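Local structure of SidF, inhibitor of growth family, member 3 (Legionella pneumophila subsp. pneumophila, 4FYE) at residues Ala386-Lys391 / Gln411-Ser416; Thr489-Ala494 / Glu543-Glu548. The protein is a phosphoinositide phosphatase from Legionella, classed as removing the 3-phosphate from phosphatidylinositol 3,4,5-trisphosphate. The protein carries 1 engineered substitution. All coordinates share one frame; numbering follows the deposited sequence.

Interaction 1 of 2, residues Ala386-Lys391 / Gln411-Ser416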
# COMPACT_ATOMS: atom_id res chain seq x y z
N ALA A 386 -8.26 1.45 -18.70
CA ALA A 386 -7.64 1.26 -20.03
C ALA A 386 -7.22 -0.17 -20.20
O ALA A 386 -7.49 -0.78 -21.27
CB ALA A 386 -6.42 2.16 -20.17
N PHE A 387 -6.59 -0.72 -19.16
CA PHE A 387 -6.16 -2.12 -19.21
C PHE A 387 -7.26 -3.10 -18.86
O PHE A 387 -7.18 -4.27 -19.26
CB PHE A 387 -4.95 -2.39 -18.31
CG PHE A 387 -3.60 -2.09 -18.96
CD1 PHE A 387 -3.04 -2.97 -19.92
CD2 PHE A 387 -2.86 -0.96 -18.59
CE1 PHE A 387 -1.77 -2.74 -20.48
CE2 PHE A 387 -1.59 -0.72 -19.16
CZ PHE A 387 -1.04 -1.63 -20.09
N ASP A 388 -8.32 -2.62 -18.19
CA ASP A 388 -9.38 -3.52 -17.69
C ASP A 388 -10.00 -4.38 -18.75
O ASP A 388 -10.37 -3.91 -19.86
CB ASP A 388 -10.44 -2.83 -16.79
CG ASP A 388 -11.59 -3.81 -16.37
OD1 ASP A 388 -12.34 -4.27 -17.27
OD2 ASP A 388 -11.72 -4.16 -15.19
N GLY A 389 -10.07 -5.67 -18.42
CA GLY A 389 -10.59 -6.73 -19.30
C GLY A 389 -9.82 -6.94 -20.61
O GLY A 389 -10.40 -7.44 -21.63
N SER A 390 -8.54 -6.56 -20.62
CA SER A 390 -7.67 -7.03 -21.71
C SER A 390 -6.33 -7.60 -21.16
O SER A 390 -6.25 -7.96 -19.96
CB SER A 390 -7.47 -5.92 -22.72
OG SER A 390 -6.47 -5.10 -22.19
N LYS A 391 -5.31 -7.71 -22.02
CA LYS A 391 -4.05 -8.41 -21.69
C LYS A 391 -2.93 -7.40 -21.58
O LYS A 391 -3.04 -6.35 -22.20
CB LYS A 391 -3.69 -9.39 -22.80
CG LYS A 391 -4.44 -10.71 -22.75
CD LYS A 391 -4.04 -11.69 -23.88
CE LYS A 391 -4.95 -11.52 -25.08
NZ LYS A 391 -5.03 -12.75 -25.93
N GLN A 411 -7.96 -6.94 -14.46
CA GLN A 411 -9.27 -6.46 -14.05
C GLN A 411 -9.05 -5.42 -12.96
O GLN A 411 -8.37 -5.70 -11.97
CB GLN A 411 -10.13 -7.59 -13.50
CG GLN A 411 -10.50 -8.64 -14.54
CD GLN A 411 -11.64 -9.54 -14.08
OE1 GLN A 411 -11.40 -10.67 -13.63
NE2 GLN A 411 -12.88 -9.05 -14.20
N ALA A 412 -9.64 -4.25 -13.15
CA ALA A 412 -9.57 -3.15 -12.25
C ALA A 412 -10.79 -2.98 -11.31
O ALA A 412 -11.95 -3.22 -11.67
CB ALA A 412 -9.46 -1.91 -13.07
N ARG A 413 -10.49 -2.55 -10.09
CA ARG A 413 -11.51 -2.04 -9.24
C ARG A 413 -10.84 -0.88 -8.46
O ARG A 413 -9.81 -1.04 -7.81
CB ARG A 413 -12.04 -3.10 -8.27
CG ARG A 413 -12.40 -4.48 -8.82
CD ARG A 413 -13.81 -4.36 -9.24
NE ARG A 413 -14.40 -5.62 -9.58
CZ ARG A 413 -14.53 -6.03 -10.83
NH1 ARG A 413 -14.06 -5.28 -11.82
NH2 ARG A 413 -15.14 -7.19 -11.10
N MET A 414 -11.46 0.28 -8.53
CA MET A 414 -10.85 1.41 -7.98
C MET A 414 -11.88 2.16 -7.22
O MET A 414 -12.95 2.40 -7.78
CB MET A 414 -10.28 2.31 -9.03
CG MET A 414 -9.73 3.51 -8.29
SD MET A 414 -8.88 4.56 -9.41
CE MET A 414 -8.29 5.88 -8.43
N SER A 415 -11.56 2.53 -5.97
CA SER A 415 -12.42 3.46 -5.18
C SER A 415 -11.65 4.66 -4.68
O SER A 415 -10.45 4.62 -4.57
CB SER A 415 -13.08 2.76 -3.99
OG SER A 415 -12.14 2.19 -3.09
N SER A 416 -12.31 5.76 -4.36
CA SER A 416 -11.55 6.88 -3.90
C SER A 416 -12.36 7.64 -2.90
O SER A 416 -13.25 8.40 -3.27
CB SER A 416 -11.20 7.73 -5.07
OG SER A 416 -10.41 8.80 -4.63

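Interaction 2 of 2, residues Thr489-Ala494 / Glu543-Glu548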
# COMPACT_ATOMS: atom_id res chain seq x y z
N THR A 489 -22.32 -4.66 -19.36
CA THR A 489 -21.29 -5.57 -19.81
C THR A 489 -21.25 -5.62 -21.33
O THR A 489 -20.17 -5.72 -21.91
CB THR A 489 -21.39 -6.93 -19.14
OG1 THR A 489 -22.73 -7.10 -18.68
CG2 THR A 489 -20.44 -6.95 -17.92
N GLU A 490 -22.42 -5.47 -21.96
CA GLU A 490 -22.45 -5.17 -23.41
C GLU A 490 -21.66 -3.88 -23.75
O GLU A 490 -20.73 -3.93 -24.58
CB GLU A 490 -23.89 -5.12 -23.99
CG GLU A 490 -24.59 -6.46 -24.08
CD GLU A 490 -26.09 -6.32 -24.41
OE1 GLU A 490 -26.80 -5.54 -23.73
OE2 GLU A 490 -26.56 -6.99 -25.36
N LYS A 491 -21.98 -2.75 -23.12
CA LYS A 491 -21.19 -1.57 -23.49
C LYS A 491 -19.71 -1.59 -23.11
O LYS A 491 -18.89 -1.01 -23.83
CB LYS A 491 -21.82 -0.23 -23.12
CG LYS A 491 -21.27 0.87 -24.03
CD LYS A 491 -21.38 2.28 -23.43
CE LYS A 491 -22.83 2.74 -23.25
NZ LYS A 491 -23.53 3.24 -24.48
N GLU A 492 -19.37 -2.24 -22.01
CA GLU A 492 -17.97 -2.32 -21.61
C GLU A 492 -17.19 -3.16 -22.61
O GLU A 492 -16.04 -2.87 -22.94
CB GLU A 492 -17.80 -2.83 -20.18
CG GLU A 492 -16.43 -2.50 -19.57
CD GLU A 492 -16.38 -1.21 -18.72
OE1 GLU A 492 -17.02 -1.13 -17.63
OE2 GLU A 492 -15.64 -0.29 -19.13
N ASN A 493 -17.84 -4.19 -23.14
CA ASN A 493 -17.28 -4.92 -24.28
C ASN A 493 -17.03 -4.12 -25.60
O ASN A 493 -16.00 -4.31 -26.24
CB ASN A 493 -18.00 -6.25 -24.44
CG ASN A 493 -17.69 -7.21 -23.28
OD1 ASN A 493 -16.61 -7.17 -22.68
ND2 ASN A 493 -18.64 -8.08 -22.95
N ALA A 494 -17.90 -3.16 -25.92
CA ALA A 494 -17.68 -2.21 -27.04
C ALA A 494 -16.40 -1.33 -26.93
O ALA A 494 -15.77 -0.94 -27.95
CB ALA A 494 -18.91 -1.32 -27.21
N GLU A 543 -17.87 5.79 -21.39
CA GLU A 543 -17.71 5.83 -19.92
C GLU A 543 -18.93 6.54 -19.24
O GLU A 543 -19.62 5.97 -18.37
CB GLU A 543 -16.35 6.45 -19.56
CG GLU A 543 -15.15 5.51 -19.80
CD GLU A 543 -13.75 6.03 -19.36
OE1 GLU A 543 -13.55 7.27 -19.23
OE2 GLU A 543 -12.81 5.19 -19.19
N SER A 544 -19.28 7.74 -19.71
CA SER A 544 -20.51 8.42 -19.27
C SER A 544 -21.78 7.58 -19.24
O SER A 544 -22.49 7.60 -18.24
CB SER A 544 -20.79 9.66 -20.11
OG SER A 544 -19.91 10.69 -19.74
N ALA A 545 -22.09 6.88 -20.32
CA ALA A 545 -23.37 6.19 -20.39
C ALA A 545 -23.39 5.00 -19.44
O ALA A 545 -24.42 4.69 -18.82
CB ALA A 545 -23.72 5.79 -21.82
N ILE A 546 -22.23 4.34 -19.34
CA ILE A 546 -21.97 3.26 -18.36
C ILE A 546 -22.18 3.74 -16.92
O ILE A 546 -22.88 3.09 -16.12
CB ILE A 546 -20.55 2.71 -18.55
CG1 ILE A 546 -20.49 1.95 -19.88
CG2 ILE A 546 -20.15 1.80 -17.40
CD1 ILE A 546 -19.11 1.52 -20.32
N TYR A 547 -21.59 4.89 -16.59
CA TYR A 547 -21.87 5.49 -15.31
C TYR A 547 -23.38 5.70 -15.09
O TYR A 547 -23.91 5.35 -14.02
CB TYR A 547 -21.12 6.81 -15.17
CG TYR A 547 -19.66 6.63 -14.85
CD1 TYR A 547 -19.26 5.72 -13.87
CD2 TYR A 547 -18.67 7.39 -15.49
CE1 TYR A 547 -17.92 5.56 -13.55
CE2 TYR A 547 -17.32 7.24 -15.18
CZ TYR A 547 -16.94 6.32 -14.21
OH TYR A 547 -15.59 6.12 -13.87
N GLU A 548 -24.06 6.22 -16.13
CA GLU A 548 -25.49 6.58 -16.06
C GLU A 548 -26.25 5.34 -15.63
O GLU A 548 -27.19 5.41 -14.82
CB GLU A 548 -26.03 7.08 -17.42
CG GLU A 548 -25.89 8.57 -17.72
CD GLU A 548 -27.19 9.37 -17.54
OE1 GLU A 548 -28.10 9.28 -18.41
OE2 GLU A 548 -27.29 10.13 -16.54

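Interaction 1 of 2, residues Ala386-Lys391 / Gln411-Ser416
Q411 meets D388 mainly through its backbone: the D388 carboxylate oxygen OD2 lies 3.5 Å from Q411 CA and 4.1 Å from Q411 CB, while the rest of the glutamine chain runs off extended beyond CG. One residue on, A412 supplies the hydrogen bond that ties the segments together, from A412 N to D388 OD2 at 2.9 Å. The N-H points fairly straight at the oxygen (159°) and meets it on the anti side of the carboxylate, somewhat out of its plane. D388 can deliver OD2 there because its CG stands anti to its own N (chi1 176°). The two backbones run close enough here for D388 CB to lie 4.0 Å from A412 CB. The acceptor belongs to a type II beta turn, F387 to S390, through which helix 373-387 passes into edge strand 391-399. G389 holds the third position of the turn with positive phi, the usual place for glycine in this turn type. F387 O closes the turn by accepting from both S390 N and S390 OG, which approach from the same face of its plane. As G389 and S390 also pair by backbone with Y410, the turn is sewn onto strand 402-416 just before Q411. R413 then folds its side chain back along the strand, and NH1 donates to A412 O at 3.0 Å. D388 OD2 lies at the guanidinium edge, near its plane, but at 4.3 Å from R413 NH1 the pair is beyond salt-bridge distance and probably adds a weak electrostatic attraction. R413 NH2 forms a salt bridge with D451 of helix 438-458. Farther along, M414 and S416 touch F377 of helix 373-387, whereas S415 packs against N441 and F444 of helix 438-458.

Interaction 2 of 2, residues Thr489-Ala494 / Glu543-Glu548
The segments 489-494 and 543-548 run almost antiparallel, their helix axes inclined at 166° and 10.1 Å apart at closest, with K491 CA and I546 CA the nearest such pair at 7.1 Å. K491 and I546 form the centre of the contact: both aim their CB bonds at the opposing helix and their chains pass at a slant. The K491 chain leaves anti to its backbone N (chi1 -156°) and stays extended at chi2, which lays CD against I546 CG1 at 3.7 Å. The bend at chi3 then takes K491 CE to 3.5 Å from A545 CB, and the bend at chi4 sets NZ near the same methyl, so the lysine spans two consecutive residues of the partner helix. I546 CD1 reaches between K491 and the next residue, E492. There it approaches E492 OE2 at 4.1 Å, the glutamate bending at chi2 and crossing the isoleucine at about a right angle. OE2 has a weak, long ion pair with K499 and OE1 another with R443. Such an arrangement belongs to an antiparallel helical hairpin, here made by the long helices 482-514 and 522-583, and fits the coiled coil predicted for this region. No hydrogen bond or salt bridge links the two segments. Cohesion therefore comes from aliphatic packing around the buried I546, with charged ends of K491 and E492 set at the margins. The carboxylates of E492 and E543 may repel mildly; the salt bridge of E543 to R381, with the weak ion pairs of E492, would probably offset this.

Overall arrangement
Interaction 1 comes first along the chain and is complete before interaction 2 begins; their centres are 14 Å apart and their nearest atoms about 5 Å, without touching. Interaction 1 belongs to the four-stranded mixed sheet and helix 373-387, interaction 2 to the long hairpin of helices 482-514 and 522-583, farther from the chain's centre. Among the residues that join the two regions are K496, R381 and Q440. K496, on helix 482-514, donates to D388 O; R381, on helix 373-387, touches M414 and forms a salt bridge with E543; Q440, on helix 438-458, bonds to both M414 O and Y547 OH. Within the phosphatase domain the hairpin is thereby fastened to the four-stranded sheet and helix 373-387 by polar links.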